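Local coordinates for protein putative transcriptional regulator, sugar-binding family (PDB 3NZE) that probably regulates transcription as a SorC-family protein, pairing DNA binding with recognition of a sugar effector by the domain described here, at residues A[5-8]-A[14-17]; A[38-43]-A[72-77]; A[101-106]-A[117-122]; A[134-139]-A[211-216]; A[187-190]-A[196-199]. All coordinates share one frame; numbering follows the deposited sequence. Where two conformers were deposited one is given.

Contact 1: residues A[5-8]-A[14-17]; sequences PFDT and SQIR
Gln15 reaches off its helix to place its amide nitrogen on the carboxylate of Asp7, and this pair carries the whole contact between 5-8 and 14-17. The NE2 to OD2 distance from Gln15 to Asp7 is 3.0 Å, with the N-H aimed almost straight at the oxygen (168°). Seen from Gln15, OD2 lies in the plane of the amide. From Asp7, the donor arrives well above the carboxylate plane, and the two flat groups stand nearly perpendicular. Gln15 sets CG beside its backbone N, anti to the carbonyl carbon (chi1 -64°), and runs extended from there, which carries the amide across the gap between backbones whose nearest CA atoms, those of Asp7 and Gln15, are 10.0 Å apart. The setting is the N-terminal end of helix 9-20. Thr8 is its N-cap, its side chain capping a backbone N of the first turn, while Thr8 N bonds to Glu11 OE1 as in a capping box. Asp7 immediately precedes this cap, and its OD2 also accepts from Ser4 N. A water lies 2.8 Å from Gln15 OE1; its very short approach to Asp7 OD2 is doubtful. Asp7 OD1 lies close to Glu11 OE1, and the two like charges may raise the proton affinity of one of the acids. Further along the same helix, Ile16 packs on Ala258 and Leu261 of helix 255-261.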
# COMPACT_ATOMS: atom_id res chain seq x y z
N PRO A 5 4.76 -16.75 23.12
CA PRO A 5 5.80 -16.05 22.37
C PRO A 5 6.66 -17.02 21.57
O PRO A 5 7.59 -16.60 20.87
CB PRO A 5 6.66 -15.41 23.47
CG PRO A 5 5.93 -15.62 24.74
CD PRO A 5 5.08 -16.82 24.56
N PHE A 6 6.36 -18.31 21.68
CA PHE A 6 7.08 -19.32 20.94
C PHE A 6 6.26 -19.83 19.76
O PHE A 6 6.65 -20.78 19.07
CB PHE A 6 7.42 -20.49 21.86
CG PHE A 6 8.14 -20.07 23.11
CD1 PHE A 6 9.50 -19.79 23.08
CD2 PHE A 6 7.46 -19.95 24.30
CE1 PHE A 6 10.16 -19.40 24.23
CE2 PHE A 6 8.12 -19.54 25.45
CZ PHE A 6 9.47 -19.28 25.41
N ASP A 7 5.11 -19.20 19.53
CA ASP A 7 4.22 -19.67 18.47
C ASP A 7 4.88 -19.59 17.10
O ASP A 7 5.60 -18.64 16.81
CB ASP A 7 2.92 -18.87 18.48
CG ASP A 7 2.01 -19.28 19.60
OD1 ASP A 7 2.28 -20.32 20.24
OD2 ASP A 7 1.02 -18.57 19.85
N THR A 8 4.62 -20.60 16.28
CA THR A 8 5.21 -20.71 14.96
C THR A 8 4.51 -19.76 14.00
O THR A 8 3.43 -19.24 14.31
CB THR A 8 5.03 -22.13 14.39
OG1 THR A 8 3.63 -22.40 14.25
CG2 THR A 8 5.65 -23.16 15.32
N SER A 14 -2.89 -18.48 11.83
CA SER A 14 -4.21 -18.89 12.28
C SER A 14 -4.84 -17.82 13.16
O SER A 14 -6.01 -17.48 13.00
CB SER A 14 -4.13 -20.21 13.05
OG SER A 14 -5.43 -20.61 13.43
N GLN A 15 -4.05 -17.30 14.10
CA GLN A 15 -4.57 -16.29 15.01
C GLN A 15 -5.01 -15.03 14.28
O GLN A 15 -6.07 -14.49 14.56
CB GLN A 15 -3.55 -15.98 16.12
CG GLN A 15 -3.30 -17.20 17.00
CD GLN A 15 -2.05 -17.08 17.85
OE1 GLN A 15 -1.70 -16.01 18.34
NE2 GLN A 15 -1.37 -18.21 18.05
N ILE A 16 -4.18 -14.56 13.34
CA ILE A 16 -4.52 -13.37 12.58
C ILE A 16 -5.73 -13.61 11.67
O ILE A 16 -6.61 -12.75 11.56
CB ILE A 16 -3.30 -12.88 11.77
CG1 ILE A 16 -2.21 -12.41 12.73
CG2 ILE A 16 -3.70 -11.79 10.78
CD1 ILE A 16 -0.84 -12.22 12.08
N ARG A 17 -5.77 -14.76 11.01
CA ARG A 17 -6.92 -15.12 10.17
C ARG A 17 -8.22 -15.02 10.98
O ARG A 17 -9.21 -14.43 10.53
CB ARG A 17 -6.80 -16.56 9.67
CG ARG A 17 -6.35 -16.71 8.23
CD ARG A 17 -6.76 -18.06 7.68
NE ARG A 17 -6.31 -19.17 8.53
CZ ARG A 17 -5.10 -19.71 8.48
NH1 ARG A 17 -4.79 -20.73 9.28
NH2 ARG A 17 -4.19 -19.25 7.63
O HOH W 1 0.88 -16.15 19.51

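Contact 2: residues A[38-43]-A[72-77]; sequences TLDRVA and SRHLTR
Two helices of the Rossmann-like alpha/beta domain, 35-50 and 66-73, are joined here by a histidine-carboxylate hydrogen bond: His74, which follows helix 66-73, reaches Asp40 on the flank of the first. His74 NE2 donates to Asp40 OD1 over 2.6 Å, at an N-H...O angle of 160°. The oxygen sits at the edge of the imidazole, practically in its plane. On the acid side the geometry differs, because the ring nitrogen comes in from above the carboxylate plane, 54° out of it. Asp40 swings CG anti to its own N (chi1 -152°), which brings the carboxylate round to the histidine although its CB is not aimed at 72-77. One turn on, Ala43 points at His74, and its CB rests 3.8 Å from His74 CD2, the methyl approaching the ring obliquely while the acid oxygen lies in its plane. Ala43 also packs on Ala70 and Val71, continuing the apolar seam between the helices. With NE2 acting as donor, the ring must carry a proton on that nitrogen, and the adjacent carboxylate would be expected to stabilise a second proton on ND1, raising the histidine's pKa.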
# COMPACT_ATOMS: atom_id res chain seq x y z
N THR A 38 14.88 -7.16 6.56
CA THR A 38 13.61 -7.75 6.96
C THR A 38 12.57 -7.52 5.87
O THR A 38 11.84 -8.43 5.50
CB THR A 38 13.12 -7.16 8.29
OG1 THR A 38 14.08 -7.43 9.31
CG2 THR A 38 11.79 -7.77 8.70
N LEU A 39 12.51 -6.29 5.35
CA LEU A 39 11.59 -5.96 4.27
C LEU A 39 11.89 -6.79 3.04
O LEU A 39 10.99 -7.24 2.35
CB LEU A 39 11.70 -4.47 3.92
CG LEU A 39 10.92 -4.01 2.69
CD1 LEU A 39 9.43 -4.37 2.80
CD2 LEU A 39 11.10 -2.51 2.42
N ASP A 40 13.17 -6.99 2.76
CA ASP A 40 13.54 -7.74 1.56
C ASP A 40 12.93 -9.13 1.61
O ASP A 40 12.45 -9.68 0.60
CB ASP A 40 15.06 -7.85 1.45
CG ASP A 40 15.52 -7.97 0.02
OD1 ASP A 40 14.88 -7.33 -0.84
OD2 ASP A 40 16.50 -8.71 -0.24
N ARG A 41 12.91 -9.71 2.81
CA ARG A 41 12.39 -11.05 2.99
C ARG A 41 10.87 -11.08 2.98
O ARG A 41 10.26 -12.03 2.48
CB ARG A 41 12.94 -11.66 4.27
CG ARG A 41 14.37 -12.21 4.08
CD ARG A 41 15.26 -11.91 5.26
NE ARG A 41 16.62 -12.37 5.01
CZ ARG A 41 17.59 -11.64 4.45
NH1 ARG A 41 17.35 -10.38 4.07
NH2 ARG A 41 18.79 -12.16 4.27
N VAL A 42 10.24 -10.05 3.56
CA VAL A 42 8.79 -9.95 3.48
C VAL A 42 8.41 -9.77 2.02
O VAL A 42 7.46 -10.38 1.53
CB VAL A 42 8.25 -8.79 4.34
CG1 VAL A 42 6.73 -8.62 4.15
CG2 VAL A 42 8.58 -9.03 5.81
N ALA A 43 9.16 -8.93 1.31
CA ALA A 43 8.85 -8.63 -0.08
C ALA A 43 8.95 -9.86 -0.97
O ALA A 43 8.17 -10.02 -1.92
CB ALA A 43 9.76 -7.52 -0.60
N SER A 72 8.54 -5.19 -5.97
CA SER A 72 8.71 -5.21 -7.41
C SER A 72 10.03 -5.86 -7.82
O SER A 72 10.14 -6.40 -8.91
CB SER A 72 8.63 -3.79 -7.98
OG SER A 72 9.77 -3.02 -7.63
N ARG A 73 11.02 -5.80 -6.94
CA ARG A 73 12.32 -6.40 -7.24
C ARG A 73 12.30 -7.93 -7.16
O ARG A 73 13.20 -8.58 -7.67
CB ARG A 73 13.40 -5.85 -6.31
CG ARG A 73 13.71 -4.39 -6.57
CD ARG A 73 14.89 -3.93 -5.73
NE ARG A 73 15.06 -2.48 -5.81
CZ ARG A 73 15.74 -1.86 -6.76
NH1 ARG A 73 15.84 -0.54 -6.75
NH2 ARG A 73 16.33 -2.56 -7.73
N HIS A 74 11.26 -8.49 -6.54
CA HIS A 74 11.22 -9.95 -6.33
C HIS A 74 10.18 -10.70 -7.17
O HIS A 74 10.01 -11.91 -7.03
CB HIS A 74 11.02 -10.26 -4.84
CG HIS A 74 12.15 -9.78 -3.98
ND1 HIS A 74 13.36 -10.42 -3.91
CD2 HIS A 74 12.25 -8.70 -3.16
CE1 HIS A 74 14.16 -9.77 -3.08
NE2 HIS A 74 13.50 -8.73 -2.61
N LEU A 75 9.51 -9.97 -8.05
CA LEU A 75 8.50 -10.58 -8.92
C LEU A 75 9.08 -11.69 -9.79
O LEU A 75 10.19 -11.57 -10.32
CB LEU A 75 7.86 -9.50 -9.79
CG LEU A 75 7.12 -8.39 -9.04
CD1 LEU A 75 6.53 -7.39 -10.03
CD2 LEU A 75 6.02 -8.98 -8.17
N THR A 76 8.33 -12.78 -9.94
CA THR A 76 8.72 -13.87 -10.82
C THR A 76 8.07 -13.65 -12.18
O THR A 76 6.87 -13.40 -12.26
CB THR A 76 8.26 -15.23 -10.28
OG1 THR A 76 8.94 -15.52 -9.06
CG2 THR A 76 8.54 -16.34 -11.29
N ARG A 77 8.86 -13.76 -13.25
CA ARG A 77 8.31 -13.56 -14.58
C ARG A 77 7.16 -14.53 -14.83
O ARG A 77 7.27 -15.72 -14.55
CB ARG A 77 9.39 -13.73 -15.65
CG ARG A 77 8.97 -13.21 -17.02
CD ARG A 77 10.12 -13.30 -18.01
NE ARG A 77 9.84 -12.59 -19.25
CZ ARG A 77 9.23 -13.13 -20.30
NH1 ARG A 77 9.02 -12.41 -21.40
NH2 ARG A 77 8.83 -14.40 -20.26

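Contact 3: residues A[101-106]-A[117-122]; sequences YASDIM and VEQFPV
Selenomethionine Met106 and Gln119 slide past each other in opposite directions, one leaving helix 99-113 and the other the end of strand 116-118. Their closest approach is Met106 CG to Gln119 NE2, 4.1 Å. Met106 is bent at both chi2 and chi3 and curls beside the strand rather than extending. Nearer its root, Met106 CB meets Val117 CG1 at 3.8 Å; the valine's other branch, CG2, lies against Met106 O. These residues close the beta-alpha-beta unit of strand 84-87, helix 99-113 and strand 116-118, and Met106 and Val117 both also pack on Val85. Gln119, extended beyond CG, brings its amide alongside Ser103, with Gln119 OE1 3.6 Å from Ser103 OG, and two waters link them. Gln119 OE1 accepts from both, at 2.6 Å from the water that also bonds Ser103 OG (2.8 Å) and at 2.7 Å from the one that donates to Ser103 O. The amide's rotation is fixed from its other end, where Gln119 NE2 bonds Gln87 OE1, while Ser103 OG has Arg107 NE as a further partner. The CB of Glu118 is directed away from the helix; Glu118 is a calcium-binding residue, though no calcium is bound to this chain, and it pairs here with Arg116.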
# COMPACT_ATOMS: atom_id res chain seq x y z
N TYR A 101 11.76 6.74 -9.23
CA TYR A 101 11.59 5.60 -8.33
C TYR A 101 10.23 4.93 -8.58
O TYR A 101 10.16 3.70 -8.73
CB TYR A 101 11.70 6.10 -6.90
CG TYR A 101 11.74 5.07 -5.79
CD1 TYR A 101 12.92 4.42 -5.46
CD2 TYR A 101 10.61 4.80 -5.03
CE1 TYR A 101 12.96 3.50 -4.42
CE2 TYR A 101 10.64 3.90 -4.00
CZ TYR A 101 11.82 3.26 -3.69
OH TYR A 101 11.86 2.35 -2.66
N ALA A 102 9.17 5.73 -8.64
CA ALA A 102 7.84 5.21 -8.94
C ALA A 102 7.80 4.58 -10.33
O ALA A 102 7.22 3.52 -10.52
CB ALA A 102 6.78 6.33 -8.81
N SER A 103 8.40 5.24 -11.32
CA SER A 103 8.44 4.68 -12.66
C SER A 103 9.13 3.32 -12.71
O SER A 103 8.69 2.42 -13.43
CB SER A 103 9.10 5.65 -13.63
OG SER A 103 9.24 5.06 -14.91
N ASP A 104 10.22 3.17 -11.97
CA ASP A 104 10.96 1.91 -11.95
C ASP A 104 10.11 0.79 -11.40
O ASP A 104 10.18 -0.35 -11.88
CB ASP A 104 12.27 2.04 -11.17
CG ASP A 104 13.32 2.85 -11.92
OD1 ASP A 104 13.11 3.11 -13.11
OD2 ASP A 104 14.35 3.21 -11.31
N ILE A 105 9.32 1.10 -10.38
CA ILE A 105 8.40 0.13 -9.78
C ILE A 105 7.39 -0.33 -10.82
O ILE A 105 7.22 -1.53 -11.06
CB ILE A 105 7.67 0.70 -8.55
CG1 ILE A 105 8.66 0.95 -7.42
CG2 ILE A 105 6.56 -0.24 -8.08
CD1 ILE A 105 8.10 1.79 -6.30
N MSE A 106 6.75 0.64 -11.48
CA MSE A 106 5.76 0.29 -12.49
C MSE A 106 6.37 -0.54 -13.63
O MSE A 106 5.79 -1.53 -14.08
CB MSE A 106 5.01 1.52 -13.01
CG MSE A 106 4.40 2.39 -11.91
SE MSE A 106 3.01 1.43 -10.91
CE MSE A 106 1.88 0.90 -12.40
N VAL A 117 1.85 -0.62 -19.01
CA VAL A 117 1.95 0.26 -17.86
C VAL A 117 1.16 1.55 -18.07
O VAL A 117 1.31 2.22 -19.09
CB VAL A 117 3.42 0.60 -17.55
CG1 VAL A 117 3.51 1.68 -16.50
CG2 VAL A 117 4.18 -0.66 -17.11
N GLU A 118 0.31 1.90 -17.11
CA GLU A 118 -0.40 3.17 -17.15
C GLU A 118 -0.07 4.02 -15.93
O GLU A 118 -0.44 3.70 -14.80
CB GLU A 118 -1.91 2.95 -17.23
CG GLU A 118 -2.37 2.29 -18.53
CD GLU A 118 -2.35 3.25 -19.72
OE1 GLU A 118 -2.14 4.46 -19.51
OE2 GLU A 118 -2.55 2.78 -20.86
N GLN A 119 0.62 5.12 -16.16
CA GLN A 119 1.02 5.99 -15.07
C GLN A 119 0.09 7.18 -14.87
O GLN A 119 -0.77 7.48 -15.71
CB GLN A 119 2.48 6.43 -15.23
CG GLN A 119 3.40 5.24 -15.10
CD GLN A 119 4.82 5.62 -14.76
OE1 GLN A 119 5.72 5.43 -15.57
NE2 GLN A 119 5.03 6.14 -13.54
N PHE A 120 0.30 7.86 -13.75
CA PHE A 120 -0.65 8.82 -13.20
C PHE A 120 0.08 10.17 -13.20
O PHE A 120 0.98 10.38 -12.39
CB PHE A 120 -0.95 8.36 -11.77
CG PHE A 120 -2.21 8.94 -11.15
CD1 PHE A 120 -3.21 9.50 -11.93
CD2 PHE A 120 -2.39 8.89 -9.78
CE1 PHE A 120 -4.37 10.01 -11.33
CE2 PHE A 120 -3.52 9.40 -9.18
CZ PHE A 120 -4.52 9.96 -9.95
N PRO A 121 -0.30 11.08 -14.11
CA PRO A 121 0.51 12.30 -14.30
C PRO A 121 0.18 13.39 -13.27
O PRO A 121 -0.20 14.50 -13.63
CB PRO A 121 0.11 12.77 -15.70
CG PRO A 121 -1.31 12.34 -15.81
CD PRO A 121 -1.37 10.98 -15.12
N VAL A 122 0.35 13.05 -11.99
CA VAL A 122 0.04 13.96 -10.89
C VAL A 122 1.14 13.84 -9.83
O VAL A 122 1.80 12.79 -9.74
CB VAL A 122 -1.35 13.63 -10.27
CG1 VAL A 122 -2.40 13.47 -11.37
CG2 VAL A 122 -1.28 12.38 -9.45
O HOH W 2 7.80 6.25 -16.99
O HOH W 3 6.99 3.01 -15.72

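Contact 4: residues A[134-139]-A[211-216]; sequences AMWNER and RSTGPS
Trp136 leans its indole across to Thr213, and the benzo edge of the ring system makes the contact. From CB, which is directed at 211-216, the side chain turns at a chi1 of -97°, well off a staggered position. Beyond CG the five-membered side leads to NE1, which donates to a water at 3.3 Å lying in the ring plane; that water makes a weak bond to Gly214 O and so bridges the two segments. On the six-membered side, CE3 has Met135 CB at its edge, the residue just before the tryptophan. Farther out, Trp136 CZ2 faces Thr213 O at 3.8 Å, again close to the ring plane, so the carbonyl oxygen meets the positively polarised C-H rim. At the tip, Trp136 CH2 rests 4.0 Å from Thr213 CB and also touches Phe120 CZ. The threonine side chain crosses the indole at about a right angle. Its OG1 is not turned to the tryptophan but bonds Gly90 N. The receiving loop is shaped by an ST turn, in which Gly214 N donates to Ser212 OG over 3.2 Å, and Ser212 OG is also bonded to Thr194 OG1. Trp136 itself belongs to the type I turn from Met135 to Glu138 that ends helix 129-135 and leads to helix 139-149. Its side chain packs on Val141 and Leu145 of helix 139-149, while its edge meets the loop leading to helix 217-221, whose N-cap is Ser216; Phe120, from the loop after strand 116-118, lies at CH2.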
# COMPACT_ATOMS: atom_id res chain seq x y z
N ALA A 134 -8.97 21.07 -9.03
CA ALA A 134 -8.65 21.45 -10.41
C ALA A 134 -8.15 20.26 -11.24
O ALA A 134 -8.66 19.99 -12.32
CB ALA A 134 -7.65 22.59 -10.42
N MSE A 135 -7.15 19.55 -10.73
CA MSE A 135 -6.58 18.41 -11.44
C MSE A 135 -7.57 17.28 -11.72
O MSE A 135 -7.45 16.58 -12.73
CB MSE A 135 -5.36 17.87 -10.70
CG MSE A 135 -4.12 18.72 -10.91
SE MSE A 135 -3.33 18.52 -12.70
CE MSE A 135 -2.39 16.85 -12.32
N TRP A 136 -8.54 17.09 -10.83
CA TRP A 136 -9.52 16.03 -11.02
C TRP A 136 -10.54 16.37 -12.11
O TRP A 136 -11.41 15.56 -12.44
CB TRP A 136 -10.20 15.68 -9.68
CG TRP A 136 -9.59 14.47 -8.99
CD1 TRP A 136 -10.27 13.41 -8.46
CD2 TRP A 136 -8.19 14.19 -8.79
NE1 TRP A 136 -9.39 12.50 -7.93
CE2 TRP A 136 -8.11 12.94 -8.12
CE3 TRP A 136 -7.00 14.86 -9.10
CZ2 TRP A 136 -6.89 12.37 -7.76
CZ3 TRP A 136 -5.79 14.29 -8.74
CH2 TRP A 136 -5.74 13.05 -8.09
N ASN A 137 -10.42 17.58 -12.66
CA ASN A 137 -11.24 18.01 -13.79
C ASN A 137 -10.47 17.95 -15.11
O ASN A 137 -10.96 18.41 -16.15
CB ASN A 137 -11.73 19.43 -13.57
CG ASN A 137 -13.23 19.51 -13.51
OD1 ASN A 137 -13.82 19.42 -12.43
ND2 ASN A 137 -13.86 19.64 -14.67
N GLU A 138 -9.27 17.40 -15.06
CA GLU A 138 -8.47 17.25 -16.26
C GLU A 138 -8.73 15.88 -16.89
O GLU A 138 -8.75 14.87 -16.19
CB GLU A 138 -6.98 17.37 -15.91
CG GLU A 138 -6.61 18.77 -15.44
CD GLU A 138 -6.54 19.78 -16.60
OE1 GLU A 138 -5.96 19.43 -17.64
OE2 GLU A 138 -7.05 20.91 -16.44
N ARG A 139 -8.90 15.84 -18.20
CA ARG A 139 -9.15 14.56 -18.87
C ARG A 139 -7.98 13.59 -18.70
O ARG A 139 -8.18 12.38 -18.56
CB ARG A 139 -9.48 14.78 -20.35
CG ARG A 139 -10.84 15.40 -20.57
CD ARG A 139 -10.97 15.93 -21.98
NE ARG A 139 -9.91 16.88 -22.27
CZ ARG A 139 -9.62 17.34 -23.48
NH1 ARG A 139 -8.63 18.20 -23.63
NH2 ARG A 139 -10.32 16.93 -24.53
N ARG A 211 -6.39 16.37 -0.10
CA ARG A 211 -5.16 16.66 -0.84
C ARG A 211 -4.50 15.38 -1.38
O ARG A 211 -3.44 15.44 -2.02
CB ARG A 211 -4.19 17.43 0.06
CG ARG A 211 -4.64 18.86 0.33
CD ARG A 211 -4.00 19.41 1.58
NE ARG A 211 -2.55 19.31 1.54
CZ ARG A 211 -1.75 19.58 2.57
NH1 ARG A 211 -2.27 19.96 3.74
NH2 ARG A 211 -0.44 19.45 2.45
N SER A 212 -5.12 14.24 -1.12
CA SER A 212 -4.56 12.97 -1.54
C SER A 212 -4.82 12.65 -3.01
O SER A 212 -5.85 13.04 -3.57
CB SER A 212 -5.06 11.83 -0.66
OG SER A 212 -4.45 10.61 -1.08
N THR A 213 -3.89 11.92 -3.63
CA THR A 213 -4.08 11.45 -5.00
C THR A 213 -4.59 10.02 -5.12
O THR A 213 -4.88 9.55 -6.22
CB THR A 213 -2.75 11.56 -5.83
OG1 THR A 213 -1.81 10.59 -5.38
CG2 THR A 213 -2.15 12.96 -5.72
N GLY A 214 -4.73 9.32 -3.99
CA GLY A 214 -5.07 7.90 -4.02
C GLY A 214 -6.57 7.60 -4.02
O GLY A 214 -7.38 8.49 -3.79
N PRO A 215 -6.93 6.34 -4.31
CA PRO A 215 -8.32 5.88 -4.35
C PRO A 215 -8.96 5.93 -2.97
O PRO A 215 -8.27 5.76 -1.96
CB PRO A 215 -8.21 4.41 -4.79
CG PRO A 215 -6.80 4.25 -5.29
CD PRO A 215 -5.98 5.24 -4.54
N SER A 216 -10.28 6.14 -2.92
CA SER A 216 -10.96 6.14 -1.63
C SER A 216 -10.93 4.75 -1.05
O SER A 216 -10.80 3.75 -1.77
CB SER A 216 -12.41 6.60 -1.76
OG SER A 216 -13.18 5.64 -2.46
O HOH W 4 -9.11 9.63 -6.43

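Contact 5: residues A[187-190]-A[196-199]; sequences DVVG and FFRS
Two backbone bonds pair Val189 and Gly190 with Phe197, a classic bulge in the beta hairpin of strands 188-192 and 195-198. Val189 N donates to Phe197 O at 3.0 Å, nearly straight and in the carbonyl plane. Phe197 N returns a bond to Gly190 O, also 3.0 Å, tilted from that carbonyl plane. Two consecutive residues thus face one, Val189 having a near-helical psi of -12°, and the short strand segments splay to 121°. Supplementary CA-H...O contacts line the ladder, among them Phe196 CA to Gly190 O at 3.2 Å. Around this core the phenylalanines pack differently. Phe197 places its ring between its own N and carbonyl carbon (chi1 47°), which folds the ring over the partner strand: Gly190 O lies 3.7 Å above the plane of the Phe197 ring, over its centre. This is the glycine-aromatic pairing known from antiparallel sheets, the ring covering a backbone that has no side chain of its own. Val189 CG2 approaches the edge of the same ring. Phe196 leans the other way, against Val188 CG1, and meets Tyr170 beyond the hairpin. Towards the open ends, the extended Arg198 lays CB and CG along Asp187 O and carries its guanidinium to Asp204 O and Ser202 OG. Asp187, with positive phi, is the C-prime residue of the Schellman motif ending helix 177-185. Its carboxylate turns towards Ser199, and one water joins them, bonded to Ser199 OG at 2.8 Å and donating to Asp187 OD2 at 3.3 Å.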
# COMPACT_ATOMS: atom_id res chain seq x y z
N ASP A 187 -6.77 12.00 15.07
CA ASP A 187 -6.44 10.63 15.48
C ASP A 187 -6.05 9.74 14.29
O ASP A 187 -6.41 8.57 14.24
CB ASP A 187 -7.59 9.96 16.26
CG ASP A 187 -7.16 8.65 16.93
OD1 ASP A 187 -6.64 8.72 18.07
OD2 ASP A 187 -7.33 7.55 16.33
N VAL A 188 -5.31 10.31 13.34
CA VAL A 188 -4.86 9.53 12.18
C VAL A 188 -3.73 8.59 12.60
O VAL A 188 -2.83 9.00 13.34
CB VAL A 188 -4.40 10.45 11.04
CG1 VAL A 188 -3.74 9.64 9.92
CG2 VAL A 188 -5.59 11.26 10.52
N VAL A 189 -3.78 7.34 12.15
CA VAL A 189 -2.75 6.37 12.53
C VAL A 189 -1.91 5.87 11.35
O VAL A 189 -0.87 5.24 11.55
CB VAL A 189 -3.32 5.15 13.30
CG1 VAL A 189 -3.99 5.61 14.58
CG2 VAL A 189 -4.31 4.39 12.45
N GLY A 190 -2.35 6.16 10.13
CA GLY A 190 -1.67 5.63 8.97
C GLY A 190 -2.37 5.91 7.66
O GLY A 190 -3.35 6.66 7.61
N PHE A 196 -5.53 8.62 4.30
CA PHE A 196 -5.34 8.37 5.72
C PHE A 196 -6.58 7.82 6.42
O PHE A 196 -7.71 8.02 5.96
CB PHE A 196 -4.90 9.67 6.40
CG PHE A 196 -3.58 10.18 5.88
CD1 PHE A 196 -2.40 9.86 6.52
CD2 PHE A 196 -3.53 10.97 4.73
CE1 PHE A 196 -1.18 10.31 6.03
CE2 PHE A 196 -2.31 11.44 4.24
CZ PHE A 196 -1.14 11.10 4.90
N PHE A 197 -6.35 7.13 7.54
CA PHE A 197 -7.45 6.59 8.35
C PHE A 197 -7.12 6.66 9.84
O PHE A 197 -5.96 6.82 10.22
CB PHE A 197 -7.73 5.15 7.94
CG PHE A 197 -6.49 4.32 7.83
CD1 PHE A 197 -5.80 3.91 8.97
CD2 PHE A 197 -5.99 3.96 6.59
CE1 PHE A 197 -4.65 3.14 8.88
CE2 PHE A 197 -4.83 3.19 6.48
CZ PHE A 197 -4.16 2.78 7.64
N ARG A 198 -8.16 6.53 10.67
CA ARG A 198 -8.03 6.54 12.13
C ARG A 198 -7.87 5.12 12.67
O ARG A 198 -7.92 4.16 11.90
CB ARG A 198 -9.24 7.22 12.78
CG ARG A 198 -9.49 8.65 12.28
CD ARG A 198 -10.67 9.30 13.03
NE ARG A 198 -10.98 10.64 12.52
CZ ARG A 198 -11.73 10.88 11.45
NH1 ARG A 198 -12.25 9.88 10.75
NH2 ARG A 198 -11.95 12.14 11.07
N SER A 199 -7.71 4.98 13.98
CA SER A 199 -7.52 3.65 14.56
C SER A 199 -8.71 2.73 14.31
O SER A 199 -8.55 1.52 14.18
CB SER A 199 -7.23 3.74 16.07
OG SER A 199 -8.32 4.31 16.77
O HOH W 5 -10.28 6.19 16.14

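From the N terminus, contact 1 closes a short loop by tying the leading segment to the first helix, about 23 Å between centres from contact 2. Contact 2 spans residues 38-77 and joins helices 35-50 and 66-73; contact 3 follows, closing a beta-alpha-beta unit on the central sheet. These three come in series, and Ser72 packing on Ile105 connects contacts 2 and 3. Contact 4 makes the longest closure, bringing 134-139 to 211-216, and encloses the hairpin of contact 5 entirely. Contacts 3 and 4 touch where Phe120 meets Thr213 and where Pro121 and Val122 meet Met135. None of the contacts cross; 3 and 5 reach the same sheet.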